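Local coordinates for type IV pilus assembly protein PilF (Pseudomonas aeruginosa, PDB 2HO1) that helps localise the pilus secretin PilQ to the outer membrane and assemble it there into dodecamers, as an outer membrane lipoprotein built of TPR repeats, at residues A[209-220]-A[244-252]; A[36-47]-A[59-70]. All coordinates share one frame; numbering follows the deposited sequence.

Contact 1. Residues A[209-220]-A[244-252]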
# COMPACT_ATOMS: atom_id res chain seq x y z
N ALA A 209 1.14 -19.62 -26.01
CA ALA A 209 1.51 -20.98 -25.65
C ALA A 209 1.06 -21.28 -24.22
O ALA A 209 0.39 -22.29 -23.96
CB ALA A 209 3.00 -21.16 -25.79
N ARG A 210 1.43 -20.39 -23.30
CA ARG A 210 1.07 -20.52 -21.90
C ARG A 210 -0.43 -20.73 -21.67
O ARG A 210 -0.82 -21.68 -21.02
CB ARG A 210 1.53 -19.29 -21.12
CG ARG A 210 1.15 -19.33 -19.64
CD ARG A 210 1.24 -17.96 -18.99
NE ARG A 210 0.81 -18.02 -17.60
CZ ARG A 210 0.58 -16.95 -16.85
NH1 ARG A 210 0.73 -15.74 -17.37
NH2 ARG A 210 0.19 -17.08 -15.59
N SER A 211 -1.25 -19.83 -22.19
CA SER A 211 -2.68 -19.93 -21.98
C SER A 211 -3.35 -21.13 -22.66
O SER A 211 -4.32 -21.67 -22.12
CB SER A 211 -3.39 -18.63 -22.36
OG SER A 211 -3.29 -18.35 -23.73
N LEU A 212 -2.83 -21.55 -23.81
CA LEU A 212 -3.39 -22.71 -24.50
C LEU A 212 -3.17 -23.94 -23.63
O LEU A 212 -4.08 -24.76 -23.47
CB LEU A 212 -2.75 -22.92 -25.89
CG LEU A 212 -3.18 -21.88 -26.94
CD1 LEU A 212 -2.28 -21.94 -28.17
CD2 LEU A 212 -4.65 -22.12 -27.32
N LEU A 213 -1.99 -24.06 -23.05
CA LEU A 213 -1.69 -25.21 -22.21
C LEU A 213 -2.56 -25.21 -20.94
O LEU A 213 -3.01 -26.27 -20.49
CB LEU A 213 -0.23 -25.24 -21.83
CG LEU A 213 0.18 -26.46 -21.01
CD1 LEU A 213 0.05 -27.73 -21.86
CD2 LEU A 213 1.60 -26.30 -20.54
N LEU A 214 -2.78 -24.03 -20.37
CA LEU A 214 -3.59 -23.91 -19.17
C LEU A 214 -5.02 -24.33 -19.51
O LEU A 214 -5.66 -25.06 -18.75
CB LEU A 214 -3.58 -22.46 -18.62
CG LEU A 214 -4.54 -22.10 -17.46
CD1 LEU A 214 -4.32 -23.07 -16.28
CD2 LEU A 214 -4.30 -20.64 -17.01
N GLY A 215 -5.51 -23.86 -20.66
CA GLY A 215 -6.86 -24.21 -21.09
C GLY A 215 -6.98 -25.70 -21.38
O GLY A 215 -8.00 -26.32 -21.12
N ILE A 216 -5.92 -26.26 -21.95
CA ILE A 216 -5.89 -27.69 -22.24
C ILE A 216 -5.98 -28.47 -20.94
O ILE A 216 -6.79 -29.38 -20.82
CB ILE A 216 -4.62 -28.09 -22.99
CG1 ILE A 216 -4.74 -27.71 -24.47
CG2 ILE A 216 -4.36 -29.58 -22.84
CD1 ILE A 216 -3.43 -27.76 -25.22
N ARG A 217 -5.15 -28.13 -19.96
CA ARG A 217 -5.18 -28.84 -18.69
C ARG A 217 -6.51 -28.65 -17.94
O ARG A 217 -6.94 -29.54 -17.19
CB ARG A 217 -4.00 -28.42 -17.81
CG ARG A 217 -2.65 -28.92 -18.33
CD ARG A 217 -1.51 -28.16 -17.69
NE ARG A 217 -0.19 -28.73 -17.96
CZ ARG A 217 0.95 -28.11 -17.65
NH1 ARG A 217 0.93 -26.91 -17.08
NH2 ARG A 217 2.12 -28.69 -17.92
N LEU A 218 -7.17 -27.51 -18.13
CA LEU A 218 -8.45 -27.28 -17.48
C LEU A 218 -9.53 -28.12 -18.15
O LEU A 218 -10.38 -28.71 -17.46
CB LEU A 218 -8.85 -25.80 -17.52
CG LEU A 218 -8.23 -24.91 -16.43
CD1 LEU A 218 -8.68 -23.46 -16.60
CD2 LEU A 218 -8.63 -25.43 -15.05
N ALA A 219 -9.50 -28.20 -19.48
CA ALA A 219 -10.47 -29.00 -20.23
C ALA A 219 -10.40 -30.45 -19.75
O ALA A 219 -11.42 -31.10 -19.51
CB ALA A 219 -10.15 -28.93 -21.72
N LYS A 220 -9.18 -30.96 -19.60
CA LYS A 220 -8.97 -32.32 -19.14
C LYS A 220 -9.64 -32.56 -17.80
O LYS A 220 -10.21 -33.62 -17.56
CB LYS A 220 -7.48 -32.63 -19.03
CG LYS A 220 -6.74 -32.71 -20.37
CD LYS A 220 -5.32 -33.20 -20.14
CE LYS A 220 -4.66 -33.61 -21.44
NZ LYS A 220 -3.56 -34.58 -21.18
N GLU A 244 5.69 -25.43 -23.97
CA GLU A 244 4.30 -25.78 -23.71
C GLU A 244 3.84 -26.92 -24.60
O GLU A 244 3.20 -27.85 -24.13
CB GLU A 244 3.37 -24.59 -23.94
CG GLU A 244 3.35 -23.55 -22.83
CD GLU A 244 4.57 -22.65 -22.82
OE1 GLU A 244 5.36 -22.66 -23.79
OE2 GLU A 244 4.74 -21.92 -21.82
N TYR A 245 4.15 -26.84 -25.90
CA TYR A 245 3.73 -27.89 -26.81
C TYR A 245 4.42 -29.21 -26.49
O TYR A 245 3.85 -30.29 -26.65
CB TYR A 245 4.03 -27.52 -28.26
CG TYR A 245 3.57 -28.58 -29.21
CD1 TYR A 245 2.23 -28.96 -29.28
CD2 TYR A 245 4.48 -29.25 -30.03
CE1 TYR A 245 1.80 -29.97 -30.13
CE2 TYR A 245 4.07 -30.27 -30.89
CZ TYR A 245 2.72 -30.62 -30.94
OH TYR A 245 2.31 -31.62 -31.80
N GLN A 246 5.66 -29.11 -26.04
CA GLN A 246 6.45 -30.27 -25.68
C GLN A 246 5.73 -31.00 -24.54
O GLN A 246 5.55 -32.22 -24.58
CB GLN A 246 7.83 -29.81 -25.24
CG GLN A 246 8.70 -30.88 -24.64
CD GLN A 246 9.97 -30.30 -24.04
OE1 GLN A 246 10.82 -29.76 -24.75
NE2 GLN A 246 10.10 -30.40 -22.71
N GLU A 247 5.33 -30.24 -23.52
CA GLU A 247 4.64 -30.81 -22.37
C GLU A 247 3.29 -31.38 -22.78
O GLU A 247 2.87 -32.43 -22.30
CB GLU A 247 4.41 -29.74 -21.30
CG GLU A 247 5.65 -29.00 -20.86
CD GLU A 247 5.34 -27.96 -19.81
OE1 GLU A 247 5.01 -28.34 -18.67
OE2 GLU A 247 5.41 -26.75 -20.12
N PHE A 248 2.59 -30.67 -23.66
CA PHE A 248 1.30 -31.14 -24.13
C PHE A 248 1.40 -32.55 -24.68
O PHE A 248 0.57 -33.41 -24.39
CB PHE A 248 0.76 -30.22 -25.22
CG PHE A 248 -0.44 -30.77 -25.91
CD1 PHE A 248 -1.55 -31.17 -25.17
CD2 PHE A 248 -0.47 -30.90 -27.29
CE1 PHE A 248 -2.67 -31.69 -25.80
CE2 PHE A 248 -1.59 -31.42 -27.93
CZ PHE A 248 -2.69 -31.82 -27.18
N GLN A 249 2.45 -32.77 -25.47
CA GLN A 249 2.69 -34.07 -26.08
C GLN A 249 2.90 -35.12 -24.99
O GLN A 249 2.51 -36.26 -25.15
CB GLN A 249 3.90 -34.01 -27.00
CG GLN A 249 3.79 -32.94 -28.08
CD GLN A 249 4.81 -33.11 -29.19
OE1 GLN A 249 6.02 -33.18 -28.95
NE2 GLN A 249 4.33 -33.17 -30.43
N ALA A 250 3.50 -34.72 -23.88
CA ALA A 250 3.72 -35.66 -22.78
C ALA A 250 2.37 -35.94 -22.12
O ALA A 250 2.30 -36.48 -21.02
CB ALA A 250 4.68 -35.07 -21.77
N GLU A 251 1.29 -35.57 -22.82
CA GLU A 251 -0.08 -35.76 -22.35
C GLU A 251 -0.27 -35.06 -21.01
O GLU A 251 -1.01 -35.53 -20.15
CB GLU A 251 -0.39 -37.25 -22.21
CG GLU A 251 -1.86 -37.54 -21.95
CD GLU A 251 -2.57 -38.06 -23.18
OE1 GLU A 251 -2.47 -37.42 -24.25
OE2 GLU A 251 -3.25 -39.11 -23.08
N LYS A 252 0.41 -33.92 -20.85
CA LYS A 252 0.36 -33.14 -19.62
C LYS A 252 -0.77 -32.11 -19.68
O LYS A 252 -1.72 -32.26 -20.45
CB LYS A 252 1.70 -32.44 -19.42
CG LYS A 252 1.97 -31.93 -18.03
CD LYS A 252 3.44 -31.56 -17.88
CE LYS A 252 4.34 -32.73 -18.27
NZ LYS A 252 5.79 -32.45 -18.06
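Ala-209 and Glu-244 face each other near the N-terminal ends of two helices that run nearly parallel, their segment axes 21° apart and 9.8 Å at closest approach; the backbones are nearest at this end, with the CA atoms of Ala-209 and Glu-244 5.9 Å apart. Glu-244 CG, anti to its carbonyl carbon, lies 3.4 Å from Ala-209 O, and a bend at the second torsion brings OE1 beside Ala-209 CB. One turn on, Leu-213 reaches Glu-244 and the CB of Phe-248, while its CD2 also covers one face of the Arg-217 guanidinium. Ile-216 CD1 sits over the Phe-248 ring, 4.2 Å from the centroid and 23° off the normal, a CH-pi contact offset toward the rim; Tyr-231 of helix 225-238 covers Ile-216 as well. On the flank away from this ring, Arg-217 NH2 makes a salt bridge to Glu-247 OE1 at 3.0 Å; its hydrogen bond is weak, with an N-H...O angle of 130°. The extended chain of Lys-220 carries NZ to Lys-252 O, 3.0 Å away, at the chain's last residue. The bond from Lys-252 N to Glu-247 O and the positive phi of Glu-251 are consistent with a Schellman motif, though the place of Glu-251 N is doubtful. Near-parallel helices separated by an antiparallel partner characterise successive A helices in TPR arrays; the short C-terminal helix appears to pack in that manner against helix 209-221, in TPR 6.

Contact 2. Residues A[36-47]-A[59-70]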
# COMPACT_ATOMS: atom_id res chain seq x y z
N ALA A 36 1.75 26.21 -24.01
CA ALA A 36 2.71 25.70 -24.98
C ALA A 36 3.40 24.43 -24.41
O ALA A 36 3.56 23.42 -25.11
CB ALA A 36 3.74 26.78 -25.28
N ARG A 37 3.78 24.48 -23.14
CA ARG A 37 4.38 23.34 -22.48
C ARG A 37 3.48 22.10 -22.61
O ARG A 37 3.93 21.05 -23.02
CB ARG A 37 4.60 23.64 -21.00
CG ARG A 37 5.12 22.46 -20.23
CD ARG A 37 4.84 22.64 -18.78
NE ARG A 37 3.42 22.54 -18.49
CZ ARG A 37 2.85 23.04 -17.40
NH1 ARG A 37 3.60 23.68 -16.51
NH2 ARG A 37 1.55 22.92 -17.21
N ASP A 38 2.21 22.23 -22.25
CA ASP A 38 1.26 21.12 -22.32
C ASP A 38 1.10 20.58 -23.74
O ASP A 38 0.98 19.36 -23.96
CB ASP A 38 -0.10 21.55 -21.79
CG ASP A 38 -0.13 21.68 -20.28
OD1 ASP A 38 0.94 21.53 -19.63
OD2 ASP A 38 -1.23 21.92 -19.73
N ALA A 39 1.07 21.50 -24.70
CA ALA A 39 0.93 21.16 -26.11
C ALA A 39 2.12 20.29 -26.57
O ALA A 39 1.95 19.24 -27.19
CB ALA A 39 0.85 22.45 -26.94
N TYR A 40 3.33 20.75 -26.26
CA TYR A 40 4.55 20.02 -26.58
C TYR A 40 4.57 18.64 -25.93
O TYR A 40 5.00 17.65 -26.56
CB TYR A 40 5.77 20.81 -26.12
CG TYR A 40 6.13 21.93 -27.05
CD1 TYR A 40 6.27 21.68 -28.41
CD2 TYR A 40 6.29 23.24 -26.59
CE1 TYR A 40 6.56 22.69 -29.29
CE2 TYR A 40 6.59 24.26 -27.46
CZ TYR A 40 6.72 23.98 -28.82
OH TYR A 40 7.00 24.99 -29.72
N ILE A 41 4.10 18.57 -24.68
CA ILE A 41 4.05 17.27 -24.00
C ILE A 41 3.10 16.35 -24.78
O ILE A 41 3.39 15.16 -24.97
CB ILE A 41 3.60 17.42 -22.53
CG1 ILE A 41 4.72 18.12 -21.74
CG2 ILE A 41 3.31 16.04 -21.91
CD1 ILE A 41 4.28 18.61 -20.39
N GLN A 42 1.98 16.90 -25.26
CA GLN A 42 1.04 16.07 -26.01
C GLN A 42 1.64 15.61 -27.34
O GLN A 42 1.43 14.48 -27.77
CB GLN A 42 -0.26 16.84 -26.31
CG GLN A 42 -1.15 17.08 -25.10
CD GLN A 42 -1.61 15.80 -24.47
OE1 GLN A 42 -2.34 15.02 -25.08
NE2 GLN A 42 -1.19 15.56 -23.23
N LEU A 43 2.38 16.52 -28.00
CA LEU A 43 3.01 16.22 -29.27
C LEU A 43 4.00 15.08 -29.05
O LEU A 43 4.02 14.11 -29.81
CB LEU A 43 3.74 17.47 -29.79
CG LEU A 43 4.40 17.33 -31.18
CD1 LEU A 43 3.43 16.75 -32.20
CD2 LEU A 43 4.87 18.69 -31.63
N GLY A 44 4.80 15.20 -28.00
CA GLY A 44 5.76 14.17 -27.63
C GLY A 44 5.09 12.82 -27.40
O GLY A 44 5.51 11.80 -27.96
N LEU A 45 4.03 12.80 -26.61
CA LEU A 45 3.33 11.55 -26.35
C LEU A 45 2.72 10.97 -27.62
O LEU A 45 2.52 9.77 -27.71
CB LEU A 45 2.24 11.75 -25.30
CG LEU A 45 2.70 12.08 -23.87
CD1 LEU A 45 1.47 12.48 -23.03
CD2 LEU A 45 3.42 10.89 -23.24
N GLY A 46 2.41 11.84 -28.59
CA GLY A 46 1.83 11.37 -29.84
C GLY A 46 2.89 10.63 -30.66
O GLY A 46 2.61 9.60 -31.28
N TYR A 47 4.09 11.19 -30.70
CA TYR A 47 5.19 10.54 -31.40
C TYR A 47 5.48 9.17 -30.79
O TYR A 47 5.66 8.19 -31.50
CB TYR A 47 6.44 11.42 -31.36
CG TYR A 47 6.41 12.57 -32.34
CD1 TYR A 47 6.08 12.36 -33.67
CD2 TYR A 47 6.72 13.86 -31.94
CE1 TYR A 47 6.06 13.41 -34.57
CE2 TYR A 47 6.70 14.91 -32.83
CZ TYR A 47 6.37 14.68 -34.14
OH TYR A 47 6.35 15.72 -35.03
N PRO A 59 10.04 17.66 -29.03
CA PRO A 59 8.91 18.34 -28.37
C PRO A 59 9.09 18.33 -26.84
O PRO A 59 8.85 19.35 -26.16
CB PRO A 59 7.70 17.49 -28.77
CG PRO A 59 8.10 16.85 -30.06
CD PRO A 59 9.57 16.56 -29.90
N LEU A 60 9.50 17.19 -26.29
CA LEU A 60 9.64 17.10 -24.84
C LEU A 60 10.77 17.98 -24.29
O LEU A 60 10.66 18.51 -23.19
CB LEU A 60 9.82 15.62 -24.42
CG LEU A 60 8.63 14.71 -24.80
CD1 LEU A 60 8.97 13.28 -24.47
CD2 LEU A 60 7.34 15.14 -24.06
N ARG A 61 11.84 18.19 -25.04
CA ARG A 61 12.88 19.06 -24.51
C ARG A 61 12.36 20.49 -24.54
O ARG A 61 12.72 21.30 -23.68
CB ARG A 61 14.18 18.97 -25.30
CG ARG A 61 14.65 17.56 -25.58
CD ARG A 61 15.58 16.93 -24.53
NE ARG A 61 16.22 15.76 -25.15
CZ ARG A 61 16.97 14.85 -24.53
NH1 ARG A 61 17.20 14.92 -23.23
NH2 ARG A 61 17.48 13.85 -25.24
N LYS A 62 11.52 20.81 -25.53
CA LYS A 62 10.96 22.16 -25.62
C LYS A 62 10.08 22.38 -24.40
O LYS A 62 10.17 23.42 -23.75
CB LYS A 62 10.13 22.35 -26.89
CG LYS A 62 10.95 22.42 -28.17
CD LYS A 62 10.06 22.69 -29.39
CE LYS A 62 10.87 22.65 -30.69
NZ LYS A 62 10.00 22.76 -31.92
N ALA A 63 9.23 21.41 -24.09
CA ALA A 63 8.39 21.53 -22.91
C ALA A 63 9.27 21.80 -21.68
O ALA A 63 8.95 22.66 -20.86
CB ALA A 63 7.60 20.28 -22.70
N LEU A 64 10.36 21.05 -21.57
CA LEU A 64 11.27 21.21 -20.45
C LEU A 64 12.06 22.53 -20.47
O LEU A 64 12.44 23.02 -19.41
CB LEU A 64 12.23 20.00 -20.38
CG LEU A 64 11.56 18.73 -19.82
CD1 LEU A 64 12.48 17.51 -20.00
CD2 LEU A 64 11.20 18.95 -18.34
N GLU A 65 12.32 23.09 -21.65
CA GLU A 65 13.04 24.36 -21.72
C GLU A 65 12.12 25.47 -21.16
O GLU A 65 12.59 26.44 -20.58
CB GLU A 65 13.45 24.67 -23.15
N ILE A 66 10.81 25.30 -21.35
CA ILE A 66 9.79 26.21 -20.85
C ILE A 66 9.56 25.98 -19.37
O ILE A 66 9.32 26.93 -18.62
CB ILE A 66 8.46 26.00 -21.59
CG1 ILE A 66 8.50 26.67 -22.97
CG2 ILE A 66 7.31 26.52 -20.76
CD1 ILE A 66 7.41 26.19 -23.90
N ASP A 67 9.58 24.73 -18.93
CA ASP A 67 9.33 24.43 -17.52
C ASP A 67 10.21 23.26 -17.07
O ASP A 67 9.79 22.10 -17.10
CB ASP A 67 7.85 24.09 -17.31
CG ASP A 67 7.53 23.75 -15.87
OD1 ASP A 67 8.42 23.93 -15.01
OD2 ASP A 67 6.40 23.31 -15.59
N PRO A 68 11.44 23.57 -16.63
CA PRO A 68 12.47 22.65 -16.15
C PRO A 68 12.02 21.62 -15.13
O PRO A 68 12.64 20.57 -14.98
CB PRO A 68 13.54 23.58 -15.58
CG PRO A 68 13.42 24.78 -16.45
CD PRO A 68 11.92 24.96 -16.49
N SER A 69 10.92 21.89 -14.44
CA SER A 69 10.47 20.94 -13.44
C SER A 69 9.14 20.25 -13.79
O SER A 69 8.55 19.56 -12.96
CB SER A 69 10.37 21.63 -12.08
OG SER A 69 9.27 22.51 -12.04
N SER A 70 8.66 20.42 -15.02
CA SER A 70 7.41 19.77 -15.42
C SER A 70 7.45 18.25 -15.17
O SER A 70 8.25 17.53 -15.80
CB SER A 70 7.12 20.02 -16.90
OG SER A 70 6.10 19.15 -17.36
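The two helices of TPR 1 form an antiparallel hairpin here, and Tyr-40 of the first is a knob set among Pro-59, Lys-62, Ala-63 and Ile-66 of the second. Their segment axes approach to 7.8 Å with an angle of 158° between directions, and the CA atoms of Arg-37 and Ala-63 come within 4.4 Å. Small residues permit this closeness: Ala-63 CB lies 3.7 Å from Ile-41 CG1, and Gly-44 gives a bare backbone surface on which Leu-60 CD2 rests, 4.0 Å from Gly-44 CA. A chi1 of -79° sends the Tyr-40 ring toward helix 57-66, and the ring's rotation then presents a face to Lys-62, whose CB stands 3.9 Å from the centroid with CD over the same face; Ile-66 CD1 meets the edge. Pro-59 is the reciprocal knob, held by Tyr-40, Leu-43, Gly-44 and Tyr-47, with its CG at the edge of the Tyr-47 ring. At the other end Arg-37 joins a salt-bridge network: NE and NH2 both grip Asp-38 OD1 in the guanidinium plane, whereas NH1 reaches Asp-67 OD2 at 3.0 Å from the anti side, tilted from both planes, and also pairs with Asp-34. Asp-67 OD1 accepts from Ser-69 N at 3.3 Å, closing an Asx turn, and Ser-70 OG caps the next helix at Ala-73 N. A closely packed antiparallel helix pair, with small residues at the interface, is typical of a TPR unit.

From the N terminus, the chain first makes contact 2, where helix 33-49 turns back through a short connection into helix 57-66; 11 residues separate its two segments, so the closure is local. It is complete before helix 71-83 begins. The chain then winds through the successive helices from 71-83 to 191-202 before contact 1 opens at helix 209-221. That contact spans 23 residues, including helix 225-238, and closes on the C-terminal helix 243-249. The two are in series, neither nested nor crossed. Their centres lie 48 Å apart, on opposite sides of the chain's centre: contact 2 pairs helices within TPR 1, whereas contact 1 joins TPR 6 to the chain's last helix.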